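Local structure of archaeal flagellar ATP-binding protein FlaH (Methanocaldococcus jannaschii DSM 2661, 4WIA) at residues D17-G22 with S210-I215; G23-S28 with M206-Y211; T181-T186 with K200-N205; L11-L16 with L47-L52; I31-E36 with C161-K166. The protein probably binds ATP and magnesium as a P-loop ATPase-family component of the archaellum, the archaeal flagellum. All blocks are in the same frame, centred on the assembly; numbering follows the deposited sequence.

Interaction 1: residues D17-G22 with S210-I215. With SO4 (sulfate ion), chain H.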
# COMPACT_ATOMS: atom_id res chain seq x y z
N ASP A 17 -11.70 9.23 -1.74
CA ASP A 17 -12.01 8.07 -2.56
C ASP A 17 -13.47 7.70 -2.56
O ASP A 17 -14.00 7.31 -3.59
CB ASP A 17 -11.20 6.83 -2.14
CG ASP A 17 -11.51 6.39 -0.76
OD1 ASP A 17 -11.32 7.17 0.18
OD2 ASP A 17 -12.01 5.27 -0.57
N LYS A 18 -14.15 7.80 -1.41
CA LYS A 18 -15.57 7.46 -1.37
C LYS A 18 -16.36 8.52 -2.10
O LYS A 18 -17.33 8.21 -2.74
CB LYS A 18 -16.13 7.38 0.06
CG LYS A 18 -15.43 6.38 0.97
CD LYS A 18 -15.30 5.00 0.32
CE LYS A 18 -14.73 3.94 1.31
NZ LYS A 18 -13.38 4.41 1.74
N ARG A 19 -15.98 9.76 -1.97
CA ARG A 19 -16.79 10.82 -2.52
C ARG A 19 -16.70 10.98 -4.00
O ARG A 19 -17.56 11.62 -4.58
CB ARG A 19 -16.37 12.12 -1.89
CG ARG A 19 -16.54 12.04 -0.40
CD ARG A 19 -16.02 13.30 0.17
NE ARG A 19 -16.04 13.13 1.61
CZ ARG A 19 -17.06 13.36 2.40
NH1 ARG A 19 -18.23 13.75 1.93
NH2 ARG A 19 -16.91 13.15 3.67
N ILE A 20 -15.65 10.44 -4.61
CA ILE A 20 -15.57 10.36 -6.07
C ILE A 20 -16.00 8.98 -6.59
O ILE A 20 -15.91 8.71 -7.80
CB ILE A 20 -14.20 10.66 -6.57
CG1 ILE A 20 -13.20 9.61 -6.10
CG2 ILE A 20 -13.80 12.05 -6.15
CD1 ILE A 20 -11.87 9.79 -6.79
N GLY A 21 -16.62 8.19 -5.71
CA GLY A 21 -17.32 6.95 -6.10
C GLY A 21 -16.43 5.75 -6.10
O GLY A 21 -16.82 4.73 -6.63
N GLY A 22 -15.25 5.85 -5.47
CA GLY A 22 -14.34 4.71 -5.33
C GLY A 22 -12.94 4.94 -5.83
O GLY A 22 -12.00 4.30 -5.38
N SER A 210 -21.83 5.90 -6.81
CA SER A 210 -22.48 7.04 -6.23
C SER A 210 -21.42 8.01 -5.76
O SER A 210 -20.41 7.59 -5.21
CB SER A 210 -23.34 6.58 -5.07
OG SER A 210 -24.19 7.63 -4.72
N TYR A 211 -21.59 9.30 -6.01
CA TYR A 211 -20.56 10.24 -5.66
C TYR A 211 -21.15 11.52 -5.11
O TYR A 211 -22.34 11.79 -5.28
CB TYR A 211 -19.60 10.49 -6.88
CG TYR A 211 -20.24 11.02 -8.09
CD1 TYR A 211 -20.88 10.18 -9.01
CD2 TYR A 211 -20.28 12.39 -8.30
CE1 TYR A 211 -21.52 10.70 -10.10
CE2 TYR A 211 -20.94 12.93 -9.41
CZ TYR A 211 -21.53 12.10 -10.30
OH TYR A 211 -22.18 12.68 -11.35
N GLN A 212 -20.35 12.30 -4.43
CA GLN A 212 -20.80 13.59 -3.88
C GLN A 212 -20.65 14.65 -4.96
O GLN A 212 -19.62 14.75 -5.55
CB GLN A 212 -20.00 14.04 -2.65
CG GLN A 212 -20.13 13.20 -1.43
CD GLN A 212 -21.54 12.93 -1.04
OE1 GLN A 212 -22.10 11.90 -1.40
NE2 GLN A 212 -22.14 13.85 -0.30
N LYS A 213 -21.68 15.44 -5.20
CA LYS A 213 -21.62 16.52 -6.15
C LYS A 213 -20.82 17.71 -5.64
O LYS A 213 -20.04 18.30 -6.37
CB LYS A 213 -23.03 16.97 -6.48
CG LYS A 213 -23.09 17.75 -7.76
CD LYS A 213 -24.49 17.97 -8.30
CE LYS A 213 -24.44 18.89 -9.52
NZ LYS A 213 -25.79 19.08 -10.12
N ASN A 214 -21.04 18.08 -4.38
CA ASN A 214 -20.33 19.20 -3.78
C ASN A 214 -19.35 18.72 -2.78
O ASN A 214 -19.73 18.15 -1.81
CB ASN A 214 -21.31 20.10 -3.12
CG ASN A 214 -22.24 20.74 -4.10
OD1 ASN A 214 -21.81 21.51 -4.96
ND2 ASN A 214 -23.51 20.43 -4.00
N ILE A 215 -18.08 18.99 -2.97
CA ILE A 215 -17.07 18.57 -2.00
C ILE A 215 -16.46 19.82 -1.36
O ILE A 215 -15.77 20.60 -2.01
CB ILE A 215 -16.01 17.71 -2.66
CG1 ILE A 215 -16.65 16.43 -3.22
CG2 ILE A 215 -14.95 17.33 -1.65
CD1 ILE A 215 -15.75 15.68 -4.18
S SO4 H . -20.62 12.20 4.76
O1 SO4 H . -21.38 12.19 6.02
O2 SO4 H . -21.18 11.22 3.73
O3 SO4 H . -20.65 13.60 4.29
O4 SO4 H . -19.25 11.84 5.19
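Arg19 and Gln212 both carry CG anti to their own carbonyl carbon, beside the backbone N (chi1 -58° in Arg19), and this brings Arg19 CG to 3.9 Å from Gln212 CG. Beyond CG the Arg19 chain runs extended to NE, whereas Gln212 bends at chi2. The two side chains cross obliquely: Arg19 NH1 lies 3.9 Å from Gln212 CG, and the guanidinium and amide planes stand 75° apart. The backbones join through one hydrogen bond, Gln212 N to Arg19 O at 2.9 Å with 161° at the hydrogen. Tyr211 CB presses on the same carbonyl, 3.3 Å from Arg19 O. A Schellman motif ends helix 16-19 here, with Gly22 N on Asp17 O (2.7 Å) and Gly21 N on Lys18 O (3.1 Å). Gly21, the C-prime residue with positive phi, turns its CA to Ser210 O (3.3 Å) in a CA-H...O contact. Ile215 CD1 adds an apolar touch to Arg19 CB, and both residues also pack on Val227 of strand 224-227. The guanidinium forms a salt bridge from NE to Asp15 and two weak bonds to a sulfate, Arg19 NH2 lying 3.1 Å from sulfate O4. The helix-end carbonyl of Arg19 thus gains a donor from the approach to strand 214-220, while the arginine charge is probably balanced mainly by Asp15 and only loosely by the sulfate.

Interaction 2: residues G23-S28 with M206-Y211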
# COMPACT_ATOMS: atom_id res chain seq x y z
N GLY A 23 -12.79 5.82 -6.84
CA GLY A 23 -11.54 6.04 -7.50
C GLY A 23 -11.77 6.85 -8.76
O GLY A 23 -12.88 7.31 -9.02
N ILE A 24 -10.72 7.01 -9.56
CA ILE A 24 -10.83 7.75 -10.78
C ILE A 24 -10.82 6.73 -11.92
O ILE A 24 -9.97 5.86 -11.93
CB ILE A 24 -9.63 8.67 -10.93
CG1 ILE A 24 -9.64 9.76 -9.88
CG2 ILE A 24 -9.63 9.29 -12.34
CD1 ILE A 24 -10.75 10.78 -10.03
N PRO A 25 -11.81 6.79 -12.82
CA PRO A 25 -11.81 5.81 -13.91
C PRO A 25 -10.63 6.01 -14.83
O PRO A 25 -10.27 7.14 -15.22
CB PRO A 25 -13.11 6.07 -14.68
CG PRO A 25 -13.98 6.81 -13.72
CD PRO A 25 -13.04 7.61 -12.84
N HIS A 26 -10.00 4.90 -15.15
CA HIS A 26 -9.04 4.88 -16.24
C HIS A 26 -9.63 5.53 -17.51
O HIS A 26 -10.81 5.39 -17.77
CB HIS A 26 -8.56 3.44 -16.48
CG HIS A 26 -7.52 3.01 -15.49
ND1 HIS A 26 -7.67 1.96 -14.62
CD2 HIS A 26 -6.30 3.53 -15.23
CE1 HIS A 26 -6.61 1.86 -13.84
NE2 HIS A 26 -5.76 2.79 -14.20
N GLY A 27 -8.80 6.23 -18.29
CA GLY A 27 -9.25 6.94 -19.46
C GLY A 27 -9.94 8.25 -19.16
O GLY A 27 -10.59 8.78 -20.01
N SER A 28 -9.86 8.76 -17.95
CA SER A 28 -10.54 10.01 -17.65
C SER A 28 -9.71 11.21 -18.15
O SER A 28 -8.46 11.21 -18.04
CB SER A 28 -10.77 10.13 -16.13
OG SER A 28 -11.79 9.21 -15.69
N MSE A 206 -18.59 7.91 -16.83
CA MSE A 206 -18.02 6.66 -16.33
C MSE A 206 -17.92 6.68 -14.82
O MSE A 206 -17.10 5.94 -14.20
CB MSE A 206 -16.66 6.35 -16.95
CG MSE A 206 -16.45 6.81 -18.40
SE MSE A 206 -14.63 6.29 -18.98
CE MSE A 206 -13.67 7.99 -18.85
N ALA A 207 -18.74 7.54 -14.20
CA ALA A 207 -18.76 7.63 -12.73
C ALA A 207 -18.83 6.23 -12.23
O ALA A 207 -19.72 5.49 -12.62
CB ALA A 207 -19.96 8.43 -12.27
N PRO A 208 -17.86 5.80 -11.46
CA PRO A 208 -17.76 4.42 -11.00
C PRO A 208 -18.66 4.05 -9.86
O PRO A 208 -18.71 2.88 -9.46
CB PRO A 208 -16.36 4.36 -10.46
CG PRO A 208 -16.13 5.71 -9.94
CD PRO A 208 -16.78 6.63 -10.90
N GLY A 209 -19.40 5.01 -9.33
CA GLY A 209 -20.36 4.73 -8.27
C GLY A 209 -20.94 6.02 -7.78
O GLY A 209 -20.56 7.11 -8.27
N SER A 210 -21.83 5.90 -6.81
CA SER A 210 -22.48 7.04 -6.23
C SER A 210 -21.42 8.01 -5.76
O SER A 210 -20.41 7.59 -5.21
CB SER A 210 -23.34 6.58 -5.07
OG SER A 210 -24.19 7.63 -4.72
N TYR A 211 -21.59 9.30 -6.01
CA TYR A 211 -20.56 10.24 -5.66
C TYR A 211 -21.15 11.52 -5.11
O TYR A 211 -22.34 11.79 -5.28
CB TYR A 211 -19.60 10.49 -6.88
CG TYR A 211 -20.24 11.02 -8.09
CD1 TYR A 211 -20.88 10.18 -9.01
CD2 TYR A 211 -20.28 12.39 -8.30
CE1 TYR A 211 -21.52 10.70 -10.10
CE2 TYR A 211 -20.94 12.93 -9.41
CZ TYR A 211 -21.53 12.10 -10.30
OH TYR A 211 -22.18 12.68 -11.35
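The pyrrolidine rings of Pro25 and Pro208 cross at about a right angle, Pro25 CG resting 4.0 Å from Pro208 CD. Around them sit two carbonyl oxygens: Met206 O is 3.3 Å from Pro25 CG, and Gly23 O is 3.7 Å from Pro208 CG. Further along the loop, the Tyr211 ring takes Gly209 O at its edge, in plane, and meets the Tyr204 ring edge-to-face. No hydrogen bond joins the two segments, so the contact rests on van der Waals touches. Residue 206, a selenomethionine, supplies the largest share of them. Its CB lies 4.2 Å from Pro25 CB, and a bend at chi3 (-102°) drops CE onto the turn, where it reaches Gly27 O at 3.4 Å and Ser28 OG at 3.9 Å. That turn is a type II beta turn from Pro25 to Ser28, with Gly27 at its third position in positive phi (78°). It starts on Pro25, the last residue of strand 24-25, which pairs antiparallel with strand 6-7, and leads into strand 29-33 of the main sheet. Two bonds converge on Pro25 O within it: Ser28 OG donates at 2.6 Å to Pro25 O, and the routine closing bond, Ser28 N to Pro25 O, is weak at 3.2 Å. Around the pair, Thr181 touches the side chains of both Ser28 and Met206, while Leu6 packs against Pro208 and Tyr204 against Pro25.

Interaction 3: residues T181-T186 with K200-N205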
# COMPACT_ATOMS: atom_id res chain seq x y z
N THR A 181 -14.17 14.33 -19.54
CA THR A 181 -14.99 13.26 -19.04
C THR A 181 -15.44 13.57 -17.59
O THR A 181 -16.54 13.19 -17.18
CB THR A 181 -14.28 11.91 -19.07
OG1 THR A 181 -13.19 11.92 -18.13
CG2 THR A 181 -13.81 11.62 -20.45
N MSE A 182 -14.58 14.22 -16.83
CA MSE A 182 -14.92 14.67 -15.51
C MSE A 182 -14.65 16.14 -15.44
O MSE A 182 -13.55 16.58 -15.64
CB MSE A 182 -14.09 13.91 -14.48
CG MSE A 182 -14.51 14.27 -13.06
SE MSE A 182 -13.38 13.28 -11.82
CE MSE A 182 -14.46 13.48 -10.22
N LEU A 183 -15.67 16.93 -15.13
CA LEU A 183 -15.51 18.34 -14.98
C LEU A 183 -15.79 18.80 -13.55
O LEU A 183 -16.88 18.58 -13.02
CB LEU A 183 -16.44 19.06 -15.92
CG LEU A 183 -16.39 20.59 -15.84
CD1 LEU A 183 -15.08 21.16 -16.43
CD2 LEU A 183 -17.60 21.22 -16.54
N ILE A 184 -14.82 19.48 -12.96
CA ILE A 184 -14.90 19.93 -11.62
C ILE A 184 -14.67 21.41 -11.60
O ILE A 184 -13.65 21.90 -12.11
CB ILE A 184 -13.82 19.29 -10.74
CG1 ILE A 184 -13.91 17.79 -10.81
CG2 ILE A 184 -13.98 19.77 -9.31
CD1 ILE A 184 -12.73 17.09 -10.14
N ARG A 185 -15.59 22.14 -10.98
CA ARG A 185 -15.44 23.58 -10.82
C ARG A 185 -15.15 23.95 -9.39
O ARG A 185 -15.87 23.52 -8.48
CB ARG A 185 -16.68 24.30 -11.34
CG ARG A 185 -16.70 25.79 -11.06
CD ARG A 185 -17.74 26.49 -11.88
NE ARG A 185 -18.15 27.75 -11.28
CZ ARG A 185 -17.60 28.95 -11.52
NH1 ARG A 185 -16.60 29.11 -12.38
NH2 ARG A 185 -18.08 30.01 -10.88
N THR A 186 -14.13 24.77 -9.18
CA THR A 186 -13.71 25.20 -7.85
C THR A 186 -14.04 26.66 -7.59
O THR A 186 -13.94 27.47 -8.49
CB THR A 186 -12.22 24.98 -7.63
OG1 THR A 186 -11.46 25.63 -8.64
CG2 THR A 186 -11.90 23.52 -7.68
N LYS A 200 -17.14 21.39 -7.14
CA LYS A 200 -18.37 20.85 -7.58
C LYS A 200 -18.17 20.02 -8.86
O LYS A 200 -17.58 20.48 -9.84
CB LYS A 200 -19.34 21.96 -7.82
CG LYS A 200 -20.75 21.49 -8.05
CD LYS A 200 -21.65 22.68 -8.32
CE LYS A 200 -23.01 22.55 -7.68
NZ LYS A 200 -23.55 23.93 -7.53
N ILE A 201 -18.73 18.81 -8.86
CA ILE A 201 -18.51 17.90 -9.96
C ILE A 201 -19.68 18.13 -10.90
O ILE A 201 -20.75 17.59 -10.71
CB ILE A 201 -18.45 16.46 -9.48
CG1 ILE A 201 -17.20 16.26 -8.63
CG2 ILE A 201 -18.48 15.52 -10.69
CD1 ILE A 201 -17.02 14.88 -8.00
N LEU A 202 -19.45 18.92 -11.94
CA LEU A 202 -20.50 19.25 -12.90
C LEU A 202 -20.78 18.12 -13.86
O LEU A 202 -21.85 18.05 -14.38
CB LEU A 202 -20.12 20.47 -13.68
CG LEU A 202 -19.83 21.71 -12.85
CD1 LEU A 202 -19.31 22.82 -13.74
CD2 LEU A 202 -21.08 22.14 -12.12
N LYS A 203 -19.85 17.20 -14.03
CA LYS A 203 -20.02 16.14 -15.01
C LYS A 203 -19.06 15.06 -14.68
O LYS A 203 -17.96 15.34 -14.24
CB LYS A 203 -19.68 16.73 -16.36
CG LYS A 203 -19.67 15.80 -17.55
CD LYS A 203 -19.11 16.62 -18.73
CE LYS A 203 -18.99 15.85 -19.99
NZ LYS A 203 -18.25 16.69 -20.96
N TYR A 204 -19.46 13.82 -14.87
CA TYR A 204 -18.64 12.70 -14.48
C TYR A 204 -19.04 11.50 -15.30
O TYR A 204 -19.78 10.66 -14.84
CB TYR A 204 -18.85 12.39 -12.97
CG TYR A 204 -17.77 11.54 -12.28
CD1 TYR A 204 -16.70 11.02 -12.99
CD2 TYR A 204 -17.86 11.24 -10.93
CE1 TYR A 204 -15.74 10.24 -12.34
CE2 TYR A 204 -16.94 10.46 -10.28
CZ TYR A 204 -15.86 9.96 -10.98
OH TYR A 204 -14.90 9.21 -10.32
N ASN A 205 -18.56 11.42 -16.53
CA ASN A 205 -18.76 10.23 -17.34
C ASN A 205 -18.00 9.07 -16.71
O ASN A 205 -16.84 9.22 -16.22
CB ASN A 205 -18.20 10.40 -18.74
CG ASN A 205 -18.81 11.56 -19.50
OD1 ASN A 205 -19.90 12.01 -19.21
ND2 ASN A 205 -18.06 12.07 -20.49
O HOH W 1 -14.01 10.39 -16.06
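Met182, a selenomethionine, runs beside Tyr204 and points the same way, as an extended chain with CG anti to the backbone N (chi1 -175°). Its CB lies 4.1 Å from Lys203 O. Met182 CG follows at 3.9 Å from Tyr204 CD1. The selenium stands over the Tyr204 ring face, 4.3 Å from the centroid, a Met-aromatic contact. Finally CE sits over the ring centre, 12° off the normal, in a CH-pi contact, and also touches Ile201 CD1 at 3.7 Å. The backbones pair antiparallel, broken by a classic beta bulge: Leu202 and Lys203 both face Leu183, whose O accepts from Leu202 N at 2.8 Å and weakly from Lys203 N at 3.4 Å. Regular pairing resumes at Ile184 and Ile201, and the next hydrogen-bonded pair is Arg185 with Lys200, where Arg185 N meets Lys200 O at 2.8 Å. This is the hairpin of strands 182-191 and 194-204; strand 29-33 runs parallel to the first strand on its other side, and strand 214-220 lies antiparallel beside the second.

Interaction 4: residues L11-L16 with L47-L52. With SO4 (sulfate ion), chain D.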
# COMPACT_ATOMS: atom_id res chain seq x y z
N LEU A 11 -6.28 7.38 0.68
CA LEU A 11 -5.44 7.64 1.82
C LEU A 11 -6.16 7.44 3.13
O LEU A 11 -7.38 7.62 3.24
CB LEU A 11 -4.97 9.10 1.75
CG LEU A 11 -4.22 9.54 0.51
CD1 LEU A 11 -3.86 11.00 0.63
CD2 LEU A 11 -2.95 8.75 0.33
N SER A 12 -5.41 7.11 4.18
CA SER A 12 -5.99 6.96 5.47
C SER A 12 -6.66 8.25 5.94
O SER A 12 -7.70 8.20 6.59
CB SER A 12 -4.94 6.54 6.49
OG SER A 12 -4.47 5.22 6.32
N ARG A 13 -6.05 9.38 5.66
CA ARG A 13 -6.38 10.62 6.30
C ARG A 13 -7.62 11.27 5.78
O ARG A 13 -8.10 12.21 6.37
CB ARG A 13 -5.25 11.61 6.13
CG ARG A 13 -5.17 12.24 4.74
CD ARG A 13 -3.92 13.08 4.61
NE ARG A 13 -2.75 12.21 4.49
CZ ARG A 13 -1.48 12.63 4.45
NH1 ARG A 13 -1.21 13.93 4.46
NH2 ARG A 13 -0.50 11.76 4.37
N ASP A 14 -8.17 10.82 4.68
CA ASP A 14 -9.40 11.38 4.23
C ASP A 14 -10.23 10.32 3.53
O ASP A 14 -9.77 9.23 3.29
CB ASP A 14 -9.21 12.64 3.34
CG ASP A 14 -8.57 12.34 1.99
OD1 ASP A 14 -9.02 11.40 1.29
OD2 ASP A 14 -7.62 13.10 1.60
N ASP A 15 -11.46 10.66 3.23
CA ASP A 15 -12.34 9.75 2.48
C ASP A 15 -12.69 10.29 1.06
O ASP A 15 -13.74 10.02 0.53
CB ASP A 15 -13.61 9.48 3.32
CG ASP A 15 -14.51 10.71 3.48
OD1 ASP A 15 -14.16 11.82 3.08
OD2 ASP A 15 -15.64 10.56 3.90
N LEU A 16 -11.77 11.00 0.44
CA LEU A 16 -11.99 11.52 -0.91
C LEU A 16 -12.30 10.40 -1.91
O LEU A 16 -13.14 10.59 -2.79
CB LEU A 16 -10.82 12.32 -1.42
CG LEU A 16 -11.06 13.04 -2.77
CD1 LEU A 16 -12.20 14.05 -2.70
CD2 LEU A 16 -9.81 13.74 -3.25
N LEU A 47 -4.53 14.47 -5.50
CA LEU A 47 -4.74 13.33 -6.43
C LEU A 47 -3.43 12.66 -6.77
O LEU A 47 -3.31 11.44 -6.73
CB LEU A 47 -5.45 13.82 -7.68
CG LEU A 47 -6.91 14.18 -7.37
CD1 LEU A 47 -7.56 14.89 -8.55
CD2 LEU A 47 -7.73 12.94 -6.99
N ALA A 48 -2.40 13.47 -7.09
CA ALA A 48 -1.10 12.92 -7.41
C ALA A 48 -0.52 12.10 -6.27
O ALA A 48 -0.04 11.00 -6.48
CB ALA A 48 -0.13 14.05 -7.79
N TYR A 49 -0.57 12.62 -5.05
CA TYR A 49 -0.10 11.84 -3.89
C TYR A 49 -0.85 10.53 -3.70
O TYR A 49 -0.24 9.50 -3.43
CB TYR A 49 -0.16 12.68 -2.63
CG TYR A 49 0.54 12.07 -1.43
CD1 TYR A 49 1.91 11.99 -1.39
CD2 TYR A 49 -0.17 11.54 -0.36
CE1 TYR A 49 2.55 11.40 -0.32
CE2 TYR A 49 0.47 10.97 0.74
CZ TYR A 49 1.82 10.91 0.74
OH TYR A 49 2.42 10.35 1.80
N GLY A 50 -2.18 10.56 -3.83
CA GLY A 50 -3.00 9.32 -3.78
C GLY A 50 -2.58 8.27 -4.81
O GLY A 50 -2.28 7.16 -4.46
N PHE A 51 -2.52 8.66 -6.09
CA PHE A 51 -2.06 7.76 -7.13
C PHE A 51 -0.68 7.19 -6.79
O PHE A 51 -0.46 5.98 -6.86
CB PHE A 51 -1.96 8.51 -8.48
CG PHE A 51 -3.29 8.85 -9.11
CD1 PHE A 51 -4.22 7.89 -9.34
CD2 PHE A 51 -3.57 10.13 -9.52
CE1 PHE A 51 -5.41 8.19 -9.93
CE2 PHE A 51 -4.76 10.47 -10.13
CZ PHE A 51 -5.71 9.50 -10.28
N LEU A 52 0.26 8.05 -6.43
CA LEU A 52 1.60 7.57 -6.15
C LEU A 52 1.64 6.57 -4.99
O LEU A 52 2.37 5.57 -5.04
CB LEU A 52 2.54 8.73 -5.83
CG LEU A 52 2.89 9.60 -7.01
CD1 LEU A 52 3.46 10.91 -6.50
CD2 LEU A 52 3.92 8.88 -7.88
S SO4 D . -2.10 8.47 4.61
O1 SO4 D . -1.55 7.98 5.89
O2 SO4 D . -3.20 9.42 4.87
O3 SO4 D . -1.03 9.15 3.84
O4 SO4 D . -2.61 7.32 3.82
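Leu11 CA lies 6.3 Å from Gly50 CA on helix 40-53, the helix that follows the P-loop, and opens a type I beta turn that closes at Asp14. An Asx turn comes next: Asp14 OD1 accepts from Leu16 N at 2.9 Å, the donor standing above the carboxylate plane, just where helix 16-19 begins. Leu11 CD1 meets the edge of the Tyr49 ring in plane, 3.9 Å from Tyr49 CD2, and the two side chains cross at about a right angle. Its other branch, Leu11 CD2, faces the bare backbone at Gly50 CA (4.1 Å). Leu16 CD2 and Leu47 CD2 make a looser apolar touch. Arg13 places CG between its backbone N and carbonyl carbon (chi1 76°), then bends at chi3; its NH2 comes obliquely to 3.8 Å from Tyr49 CE2, and its NH1 is held by the carbonyls of Asn78 and Ile223. A sulfate, probably from the crystallisation liquor, lies between turn and arginine; Lys84 and Arg55 of the second subunit bind it too. Ser12 N donates to sulfate O4 at 2.8 Å, while Arg13 grips two further oxygens: Arg13 NE reaches O2 at 2.9 Å and Arg13 NH2 reaches O3 at 2.7 Å.

Interaction 5: residues I31-E36 with C161-K166. With SO4 (sulfate ion), chain F.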
# COMPACT_ATOMS: atom_id res chain seq x y z
N ILE A 31 -11.03 17.93 -15.98
CA ILE A 31 -10.77 19.35 -16.06
C ILE A 31 -11.17 20.01 -14.76
O ILE A 31 -12.31 19.90 -14.32
CB ILE A 31 -11.58 19.99 -17.22
CG1 ILE A 31 -11.17 19.36 -18.55
CG2 ILE A 31 -11.36 21.50 -17.26
CD1 ILE A 31 -9.71 19.56 -18.91
N ILE A 32 -10.24 20.71 -14.15
CA ILE A 32 -10.50 21.47 -12.95
C ILE A 32 -10.47 22.93 -13.24
O ILE A 32 -9.43 23.48 -13.52
CB ILE A 32 -9.50 21.12 -11.86
CG1 ILE A 32 -9.50 19.58 -11.64
CG2 ILE A 32 -9.91 21.83 -10.58
CD1 ILE A 32 -8.38 19.10 -10.72
N GLU A 33 -11.64 23.56 -13.24
CA GLU A 33 -11.78 24.90 -13.73
C GLU A 33 -12.20 25.81 -12.60
O GLU A 33 -13.23 25.58 -11.95
CB GLU A 33 -12.86 24.94 -14.85
CG GLU A 33 -13.31 26.36 -15.24
CD GLU A 33 -14.31 26.45 -16.38
OE1 GLU A 33 -14.84 25.41 -16.81
OE2 GLU A 33 -14.53 27.59 -16.87
N GLY A 34 -11.46 26.90 -12.41
CA GLY A 34 -11.84 27.88 -11.41
C GLY A 34 -10.82 28.99 -11.42
O GLY A 34 -9.74 28.84 -11.97
N GLU A 35 -11.17 30.09 -10.77
CA GLU A 35 -10.29 31.22 -10.68
C GLU A 35 -9.06 30.99 -9.78
O GLU A 35 -8.92 29.96 -9.11
CB GLU A 35 -11.07 32.43 -10.18
CG GLU A 35 -12.24 32.73 -11.07
CD GLU A 35 -12.79 34.12 -10.89
OE1 GLU A 35 -13.90 34.36 -11.40
OE2 GLU A 35 -12.11 34.96 -10.27
N GLU A 36 -8.15 31.95 -9.80
CA GLU A 36 -6.98 31.87 -8.95
C GLU A 36 -7.40 31.62 -7.53
O GLU A 36 -8.40 32.14 -7.10
CB GLU A 36 -6.25 33.21 -8.95
CG GLU A 36 -5.90 33.72 -10.33
CD GLU A 36 -4.98 34.92 -10.31
OE1 GLU A 36 -4.24 35.11 -11.29
OE2 GLU A 36 -5.02 35.68 -9.32
N CYS A 161 -6.14 18.45 -16.08
CA CYS A 161 -5.71 19.82 -16.31
C CYS A 161 -6.43 20.81 -15.42
O CYS A 161 -7.61 20.66 -15.12
CB CYS A 161 -6.00 20.25 -17.72
SG CYS A 161 -5.42 19.20 -19.07
N THR A 162 -5.73 21.87 -15.04
CA THR A 162 -6.41 23.01 -14.46
C THR A 162 -6.60 24.12 -15.52
O THR A 162 -5.76 24.32 -16.38
CB THR A 162 -5.66 23.55 -13.26
OG1 THR A 162 -4.43 24.10 -13.68
CG2 THR A 162 -5.37 22.40 -12.25
N VAL A 163 -7.70 24.85 -15.36
CA VAL A 163 -8.06 25.90 -16.23
C VAL A 163 -8.47 27.11 -15.40
O VAL A 163 -9.35 26.99 -14.53
CB VAL A 163 -9.28 25.45 -17.04
CG1 VAL A 163 -9.90 26.63 -17.80
CG2 VAL A 163 -8.92 24.32 -17.98
N ASN A 164 -7.84 28.26 -15.63
CA ASN A 164 -8.30 29.51 -15.06
C ASN A 164 -9.13 30.22 -16.11
O ASN A 164 -8.60 30.62 -17.13
CB ASN A 164 -7.11 30.36 -14.63
CG ASN A 164 -7.53 31.73 -14.08
OD1 ASN A 164 -8.66 32.19 -14.25
ND2 ASN A 164 -6.59 32.39 -13.41
N PRO A 165 -10.43 30.37 -15.88
CA PRO A 165 -11.26 30.88 -16.97
C PRO A 165 -10.94 32.33 -17.37
O PRO A 165 -11.33 32.74 -18.46
CB PRO A 165 -12.70 30.77 -16.41
CG PRO A 165 -12.55 30.75 -14.93
CD PRO A 165 -11.23 30.07 -14.68
N LYS A 166 -10.23 33.07 -16.51
CA LYS A 166 -9.78 34.42 -16.85
C LYS A 166 -8.73 34.52 -17.96
O LYS A 166 -8.40 35.61 -18.47
CB LYS A 166 -9.26 35.14 -15.62
CG LYS A 166 -10.36 35.63 -14.70
CD LYS A 166 -9.82 36.03 -13.33
CE LYS A 166 -10.70 37.05 -12.65
NZ LYS A 166 -10.61 38.37 -13.33
S SO4 F . -4.33 29.68 -11.88
O1 SO4 F . -5.75 29.80 -11.50
O2 SO4 F . -3.31 29.85 -10.81
O3 SO4 F . -4.22 30.83 -12.81
O4 SO4 F . -3.99 28.37 -12.56
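Ile32 and its partners Cys161 and Val163 carry the backbone hydrogen bonds of a parallel strand pair, the axes 24° apart. Ile32 N meets Cys161 O at 2.8 Å, with 176° at the hydrogen; Val163 N returns to Ile32 O at 2.9 Å, and Gly34 N extends the ladder to Val163 O at 3.0 Å. Apolar contacts gather on the face of Ile31, Cys161 and Val163: Ile31 CG2 lies 3.8 Å from Val163 CG2, and Ile31 CD1 is 4.0 Å from Cys161 CB. Helices 170-179 and 129-134 cover this face. Polar contacts cluster around Asn164. Asn164 OD1 accepts from Lys166 N at 2.9 Å, an Asx turn, while Asn164 ND2 donates to sulfate O3 at 2.9 Å and has Glu36 CG beside it at 3.4 Å. Lys40 and Gln64, ATP-binding by similarity, hold the same sulfate. A bound anion gripped beside the probable Walker A loop, whose sequence pattern takes in Gly34, is consistent with a site that would receive a phosphate group of ATP.

In the fold
From the N terminus, interaction 4 closes the first and shortest of the loops that begin near this end, tying the turn before helix 16-19 to helix 40-53. Interactions 1 and 2 open within that loop and close far along the chain on the same loop, between strands 194-204 and 214-220, where their ranges overlap; interaction 1 also reaches the start of strand 214-220. Both cross interaction 4. Interaction 5 also crosses it, joining central strands 29-33 and 158-163, and is nested inside interactions 1 and 2. Interaction 3 comes in series after interaction 5, a local hairpin nested in the same two long loops. Through strands 29-33 and 182-191, interactions 3 and 5 touch; Tyr204 and Ile201 link interaction 3 to interaction 1.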